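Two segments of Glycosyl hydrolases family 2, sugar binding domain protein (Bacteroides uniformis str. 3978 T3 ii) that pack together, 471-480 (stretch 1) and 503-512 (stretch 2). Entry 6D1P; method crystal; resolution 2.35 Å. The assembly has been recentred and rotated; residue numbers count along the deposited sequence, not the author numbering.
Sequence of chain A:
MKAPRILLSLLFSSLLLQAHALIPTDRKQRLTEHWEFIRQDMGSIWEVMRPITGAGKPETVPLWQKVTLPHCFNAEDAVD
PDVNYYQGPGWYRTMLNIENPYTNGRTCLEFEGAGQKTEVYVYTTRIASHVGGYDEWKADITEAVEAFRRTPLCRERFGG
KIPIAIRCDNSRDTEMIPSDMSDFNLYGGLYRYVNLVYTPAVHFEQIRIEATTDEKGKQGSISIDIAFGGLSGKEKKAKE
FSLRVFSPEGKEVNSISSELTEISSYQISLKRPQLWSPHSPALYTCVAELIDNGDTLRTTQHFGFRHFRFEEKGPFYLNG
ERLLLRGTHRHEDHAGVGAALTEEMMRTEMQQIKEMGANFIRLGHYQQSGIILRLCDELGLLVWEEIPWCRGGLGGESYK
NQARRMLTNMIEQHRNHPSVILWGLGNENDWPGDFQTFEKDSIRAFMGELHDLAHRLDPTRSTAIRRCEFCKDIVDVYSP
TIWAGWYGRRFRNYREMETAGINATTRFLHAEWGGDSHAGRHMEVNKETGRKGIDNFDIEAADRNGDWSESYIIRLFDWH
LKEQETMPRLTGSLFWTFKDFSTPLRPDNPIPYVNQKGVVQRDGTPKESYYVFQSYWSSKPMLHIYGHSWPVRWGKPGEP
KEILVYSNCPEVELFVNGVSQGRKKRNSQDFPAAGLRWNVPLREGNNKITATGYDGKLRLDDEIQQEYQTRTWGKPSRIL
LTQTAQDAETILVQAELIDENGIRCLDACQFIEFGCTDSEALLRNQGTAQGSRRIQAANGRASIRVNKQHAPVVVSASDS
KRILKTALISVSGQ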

ATOM      1  N   CYS A 471      -0.488  17.394  36.278  1.00 27.25           N
ATOM      2  CA  CYS A 471       0.084  16.224  36.926  1.00 27.09           C
ATOM      3  C   CYS A 471       1.477  16.473  37.482  1.00 24.17           C
ATOM      4  O   CYS A 471       2.066  15.542  38.036  1.00 23.77           O
ATOM      5  CB  CYS A 471       0.167  15.040  35.948  1.00 25.53           C
ATOM      6  SG  CYS A 471      -1.395  14.282  35.475  1.00 28.51           S
ATOM      7  N   LYS A 472       2.026  17.689  37.328  1.00 23.37           N
ATOM      8  CA  LYS A 472       3.462  17.923  37.557  1.00 31.36           C
ATOM      9  C   LYS A 472       3.902  17.589  38.989  1.00 28.04           C
ATOM     10  O   LYS A 472       5.060  17.219  39.204  1.00 28.06           O
ATOM     11  CB  LYS A 472       3.815  19.381  37.235  1.00 26.51           C
ATOM     12  CG  LYS A 472       3.357  20.367  38.332  1.00 28.56           C
ATOM     13  CD  LYS A 472       3.333  21.816  37.855  1.00 31.19           C
ATOM     14  CE  LYS A 472       4.725  22.396  37.705  1.00 35.34           C
ATOM     15  NZ  LYS A 472       4.734  23.866  37.955  1.00 40.22           N
ATOM     16  N   ASP A 473       2.994  17.689  39.967  1.00 28.47           N
ATOM     17  CA  ASP A 473       3.299  17.449  41.378  1.00 31.71           C
ATOM     18  C   ASP A 473       3.436  15.971  41.716  1.00 34.48           C
ATOM     19  O   ASP A 473       3.873  15.650  42.828  1.00 27.83           O
ATOM     20  CB  ASP A 473       2.200  18.045  42.268  1.00 30.22           C
ATOM     21  CG  ASP A 473       0.802  17.525  41.893  1.00 34.65           C
ATOM     22  OD1 ASP A 473       0.375  17.750  40.730  1.00 35.73           O
ATOM     23  OD2 ASP A 473       0.136  16.868  42.735  1.00 36.09           O
ATOM     24  N   ILE A 474       3.057  15.074  40.801  1.00 30.00           N
ATOM     25  CA  ILE A 474       2.963  13.658  41.137  1.00 28.32           C
ATOM     26  C   ILE A 474       4.330  12.995  41.106  1.00 26.55           C
ATOM     27  O   ILE A 474       4.664  12.212  41.999  1.00 32.61           O
ATOM     28  CB  ILE A 474       1.972  12.951  40.192  1.00 30.02           C
ATOM     29  CG1 ILE A 474       0.529  13.255  40.576  1.00 32.67           C
ATOM     30  CG2 ILE A 474       2.186  11.437  40.211  1.00 31.37           C
ATOM     31  CD1 ILE A 474      -0.478  12.895  39.472  1.00 24.73           C
ATOM     32  N   VAL A 475       5.140  13.289  40.090  1.00 25.55           N
ATOM     33  CA  VAL A 475       6.404  12.585  39.860  1.00 28.30           C
ATOM     34  C   VAL A 475       7.551  13.203  40.646  1.00 29.33           C
ATOM     35  O   VAL A 475       7.405  14.263  41.273  1.00 25.04           O
ATOM     36  CB  VAL A 475       6.771  12.592  38.369  1.00 27.02           C
ATOM     37  CG1 VAL A 475       5.707  11.901  37.558  1.00 26.39           C
ATOM     38  CG2 VAL A 475       6.959  14.037  37.906  1.00 24.71           C
ATOM     39  N   ASP A 476       8.721  12.563  40.591  1.00 27.75           N
ATOM     40  CA  ASP A 476       9.877  13.144  41.263  1.00 24.73           C
ATOM     41  C   ASP A 476      10.438  14.335  40.489  1.00 29.29           C
ATOM     42  O   ASP A 476      10.686  15.392  41.072  1.00 28.65           O
ATOM     43  CB  ASP A 476      10.934  12.075  41.484  1.00 26.62           C
ATOM     44  CG  ASP A 476      10.404  10.915  42.285  1.00 32.44           C
ATOM     45  OD1 ASP A 476       9.902  11.163  43.409  1.00 38.86           O
ATOM     46  OD2 ASP A 476      10.474   9.766  41.793  1.00 29.50           O
ATOM     47  N   VAL A 477      10.617  14.202  39.169  1.00 30.76           N
ATOM     48  CA  VAL A 477      11.250  15.237  38.363  1.00 25.04           C
ATOM     49  C   VAL A 477      10.325  15.642  37.219  1.00 24.67           C
ATOM     50  O   VAL A 477       9.711  14.793  36.564  1.00 23.45           O
ATOM     51  CB  VAL A 477      12.619  14.771  37.829  1.00 25.87           C
ATOM     52  CG1 VAL A 477      13.267  15.882  37.041  1.00 24.20           C
ATOM     53  CG2 VAL A 477      13.526  14.339  38.983  1.00 24.71           C
ATOM     54  N   TYR A 478      10.243  16.943  36.962  1.00 24.19           N
ATOM     55  CA  TYR A 478       9.270  17.469  36.024  1.00 23.12           C
ATOM     56  C   TYR A 478       9.935  18.364  34.990  1.00 26.01           C
ATOM     57  O   TYR A 478      10.824  19.158  35.321  1.00 26.95           O
ATOM     58  CB  TYR A 478       8.176  18.267  36.733  1.00 24.16           C
ATOM     59  CG  TYR A 478       7.177  18.811  35.757  1.00 22.32           C
ATOM     60  CD1 TYR A 478       6.250  17.972  35.173  1.00 18.93           C
ATOM     61  CD2 TYR A 478       7.182  20.149  35.390  1.00 21.48           C
ATOM     62  CE1 TYR A 478       5.336  18.443  34.256  1.00 22.39           C
ATOM     63  CE2 TYR A 478       6.264  20.637  34.473  1.00 22.08           C
ATOM     64  CZ  TYR A 478       5.343  19.763  33.906  1.00 22.26           C
ATOM     65  OH  TYR A 478       4.410  20.191  32.988  1.00 23.74           O
ATOM     66  N   SER A 479       9.481  18.240  33.740  1.00 20.32           N
ATOM     67  CA  SER A 479       9.880  19.115  32.648  1.00 21.75           C
ATOM     68  C   SER A 479       8.650  19.821  32.102  1.00 22.94           C
ATOM     69  O   SER A 479       7.687  19.146  31.703  1.00 24.95           O
ATOM     70  CB  SER A 479      10.560  18.324  31.524  1.00 20.74           C
ATOM     71  OG  SER A 479      10.879  19.181  30.445  1.00 20.73           O
ATOM     72  N   PRO A 480       8.614  21.144  32.053  1.00 25.41           N
ATOM     73  CA  PRO A 480       7.544  21.811  31.295  1.00 21.48           C
ATOM     74  C   PRO A 480       7.944  21.917  29.840  1.00 21.87           C
ATOM     75  O   PRO A 480       8.927  21.286  29.447  1.00 24.94           O
ATOM     76  CB  PRO A 480       7.442  23.182  31.959  1.00 24.25           C
ATOM     77  CG  PRO A 480       8.895  23.452  32.404  1.00 24.76           C
ATOM     78  CD  PRO A 480       9.471  22.101  32.778  1.00 23.30           C
ATOM     79  N   ASN A 503      11.626  27.783  39.357  1.00 29.24           N
ATOM     80  CA  ASN A 503      10.884  28.243  40.532  1.00 29.30           C
ATOM     81  C   ASN A 503       9.526  27.556  40.685  1.00 33.91           C
ATOM     82  O   ASN A 503       8.991  27.530  41.798  1.00 34.32           O
ATOM     83  CB  ASN A 503      10.712  29.771  40.481  1.00 29.35           C
ATOM     84  CG  ASN A 503      12.034  30.504  40.729  1.00 29.66           C
ATOM     85  OD1 ASN A 503      12.925  29.945  41.344  1.00 29.23           O
ATOM     86  ND2 ASN A 503      12.180  31.720  40.212  1.00 25.94           N
ATOM     87  N   ALA A 504       8.976  26.961  39.617  1.00 34.90           N
ATOM     88  CA  ALA A 504       7.584  26.508  39.596  1.00 34.74           C
ATOM     89  C   ALA A 504       7.404  25.025  39.903  1.00 32.67           C
ATOM     90  O   ALA A 504       6.284  24.515  39.796  1.00 34.23           O
ATOM     91  CB  ALA A 504       6.944  26.813  38.236  1.00 28.79           C
ATOM     92  N   THR A 505       8.461  24.313  40.266  1.00 31.31           N
ATOM     93  CA  THR A 505       8.303  22.879  40.464  1.00 33.07           C
ATOM     94  C   THR A 505       9.391  22.408  41.410  1.00 28.77           C
ATOM     95  O   THR A 505      10.473  22.992  41.466  1.00 33.62           O
ATOM     96  CB  THR A 505       8.364  22.110  39.124  1.00 37.67           C
ATOM     97  OG1 THR A 505       8.073  20.717  39.334  1.00 36.25           O
ATOM     98  CG2 THR A 505       9.743  22.239  38.478  1.00 28.58           C
ATOM     99  N   THR A 506       9.093  21.340  42.145  1.00 27.94           N
ATOM    100  CA  THR A 506      10.016  20.869  43.171  1.00 31.31           C
ATOM    101  C   THR A 506      11.380  20.547  42.574  1.00 33.22           C
ATOM    102  O   THR A 506      12.411  21.085  43.005  1.00 33.48           O
ATOM    103  CB  THR A 506       9.432  19.639  43.863  1.00 33.27           C
ATOM    104  OG1 THR A 506       8.051  19.871  44.133  1.00 34.11           O
ATOM    105  CG2 THR A 506      10.168  19.357  45.166  1.00 31.28           C
ATOM    106  N   ARG A 507      11.402  19.659  41.581  1.00 27.18           N
ATOM    107  CA  ARG A 507      12.633  19.222  40.932  1.00 28.31           C
ATOM    108  C   ARG A 507      12.455  19.394  39.436  1.00 29.98           C
ATOM    109  O   ARG A 507      11.563  18.773  38.837  1.00 28.18           O
ATOM    110  CB  ARG A 507      12.960  17.770  41.277  1.00 26.93           C
ATOM    111  CG  ARG A 507      13.394  17.594  42.696  1.00 29.98           C
ATOM    112  CD  ARG A 507      13.436  16.141  43.072  1.00 28.01           C
ATOM    113  NE  ARG A 507      14.082  15.956  44.370  1.00 28.72           N
ATOM    114  CZ  ARG A 507      13.463  16.068  45.546  1.00 37.01           C
ATOM    115  NH1 ARG A 507      12.169  16.371  45.604  1.00 34.31           N
ATOM    116  NH2 ARG A 507      14.145  15.878  46.675  1.00 34.56           N
ATOM    117  N   PHE A 508      13.298  20.237  38.842  1.00 25.05           N
ATOM    118  CA  PHE A 508      13.134  20.709  37.478  1.00 24.64           C
ATOM    119  C   PHE A 508      14.198  20.100  36.577  1.00 29.95           C
ATOM    120  O   PHE A 508      15.354  19.934  36.982  1.00 27.49           O
ATOM    121  CB  PHE A 508      13.217  22.231  37.435  1.00 26.13           C
ATOM    122  CG  PHE A 508      13.240  22.820  36.044  1.00 25.26           C
ATOM    123  CD1 PHE A 508      14.433  22.967  35.356  1.00 24.15           C
ATOM    124  CD2 PHE A 508      12.072  23.282  35.454  1.00 24.28           C
ATOM    125  CE1 PHE A 508      14.465  23.536  34.095  1.00 22.83           C
ATOM    126  CE2 PHE A 508      12.093  23.858  34.200  1.00 22.38           C
ATOM    127  CZ  PHE A 508      13.296  23.982  33.513  1.00 23.69           C
ATOM    128  N   LEU A 509      13.806  19.798  35.342  1.00 24.62           N
ATOM    129  CA  LEU A 509      14.730  19.306  34.336  1.00 22.94           C
ATOM    130  C   LEU A 509      14.181  19.751  32.996  1.00 24.85           C
ATOM    131  O   LEU A 509      13.004  19.509  32.714  1.00 25.06           O
ATOM    132  CB  LEU A 509      14.845  17.782  34.419  1.00 25.25           C
ATOM    133  CG  LEU A 509      15.795  17.065  33.467  1.00 31.52           C
ATOM    134  CD1 LEU A 509      17.175  17.726  33.476  1.00 29.89           C
ATOM    135  CD2 LEU A 509      15.894  15.597  33.864  1.00 26.78           C
ATOM    136  N   HIS A 510      14.986  20.436  32.193  1.00 21.35           N
ATOM    137  CA  HIS A 510      14.463  20.976  30.944  1.00 23.75           C
ATOM    138  C   HIS A 510      14.613  19.929  29.837  1.00 24.14           C
ATOM    139  O   HIS A 510      15.682  19.769  29.251  1.00 28.31           O
ATOM    140  CB  HIS A 510      15.137  22.288  30.577  1.00 16.90           C
ATOM    141  CG  HIS A 510      14.568  22.918  29.347  1.00 21.53           C
ATOM    142  ND1 HIS A 510      14.789  24.235  29.012  1.00 20.26           N
ATOM    143  CD2 HIS A 510      13.789  22.404  28.361  1.00 20.28           C
ATOM    144  CE1 HIS A 510      14.172  24.508  27.876  1.00 22.12           C
ATOM    145  NE2 HIS A 510      13.565  23.412  27.455  1.00 20.49           N
ATOM    146  N   ALA A 511      13.530  19.224  29.539  1.00 21.55           N
ATOM    147  CA  ALA A 511      13.496  18.266  28.436  1.00 24.22           C
ATOM    148  C   ALA A 511      12.860  18.933  27.224  1.00 19.92           C
ATOM    149  O   ALA A 511      11.705  19.375  27.296  1.00 20.84           O
ATOM    150  CB  ALA A 511      12.722  17.003  28.815  1.00 20.80           C
ATOM    151  N   GLU A 512      13.639  19.027  26.139  1.00 18.73           N
ATOM    152  CA  GLU A 512      13.265  19.468  24.795  1.00 22.18           C
ATOM    153  C   GLU A 512      13.437  20.972  24.654  1.00 20.11           C
ATOM    154  O   GLU A 512      12.817  21.746  25.386  1.00 21.75           O
ATOM    155  CB  GLU A 512      11.827  19.055  24.411  1.00 17.94           C
ATOM    156  CG  GLU A 512      11.602  17.558  24.407  1.00 19.70           C
ATOM    157  CD  GLU A 512      10.295  17.137  23.698  1.00 21.45           C
ATOM    158  OE1 GLU A 512       9.810  17.886  22.822  1.00 20.19           O
ATOM    159  OE2 GLU A 512       9.745  16.065  24.047  1.00 20.62           O
TER
HETATM  160  O   HOH W   1       9.279  18.477  40.319  1.00 26.13           O
HETATM  161  O   HOH W   2       9.836  16.067  43.749  1.00 33.19           O

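The most unusual feature of this contact is a very short hydrogen bond, 2.5 Å from Lys472 NZ to Ala504 O. Lysine suits this place because its long chain, with CB directed toward the other stretch, carries an ammonium group to a backbone carbonyl; CE passes 3.9 Å from Thr505 CB, so the aliphatic part of the chain also packs.

Farther along, the backbones meet in a single bridge between Tyr478 and Phe508. Tyr478 N donates to Arg507 O at 2.9 Å, and Leu509 N donates to Tyr478 O at 3.0 Å. Phe508 CA, 3.5 Å from Tyr478 O, adds a CA-H...O contact.

Beyond the bridge, a side chain takes over the work of the backbone: Ala511 N donates to Ser479 OG at 2.8 Å. Serine's short hydroxyl reaches the amide directly, and alanine's small methyl lies close by, its CB 3.3 Å from Ser479 OG.

Apolar side chains fill in around these polar links. Val477 CG1 lies 3.6 Å from Leu509 CB, while Pro480 CD approaches Phe508 CE2 at 3.5 Å, although the CB of Phe508 points away.

Near Asp476, water 2 joins the stretches, donating to Asp476 O at 2.9 Å and accepting from Arg507 NH1 at 3.0 Å; the long arginine side chain makes this link possible.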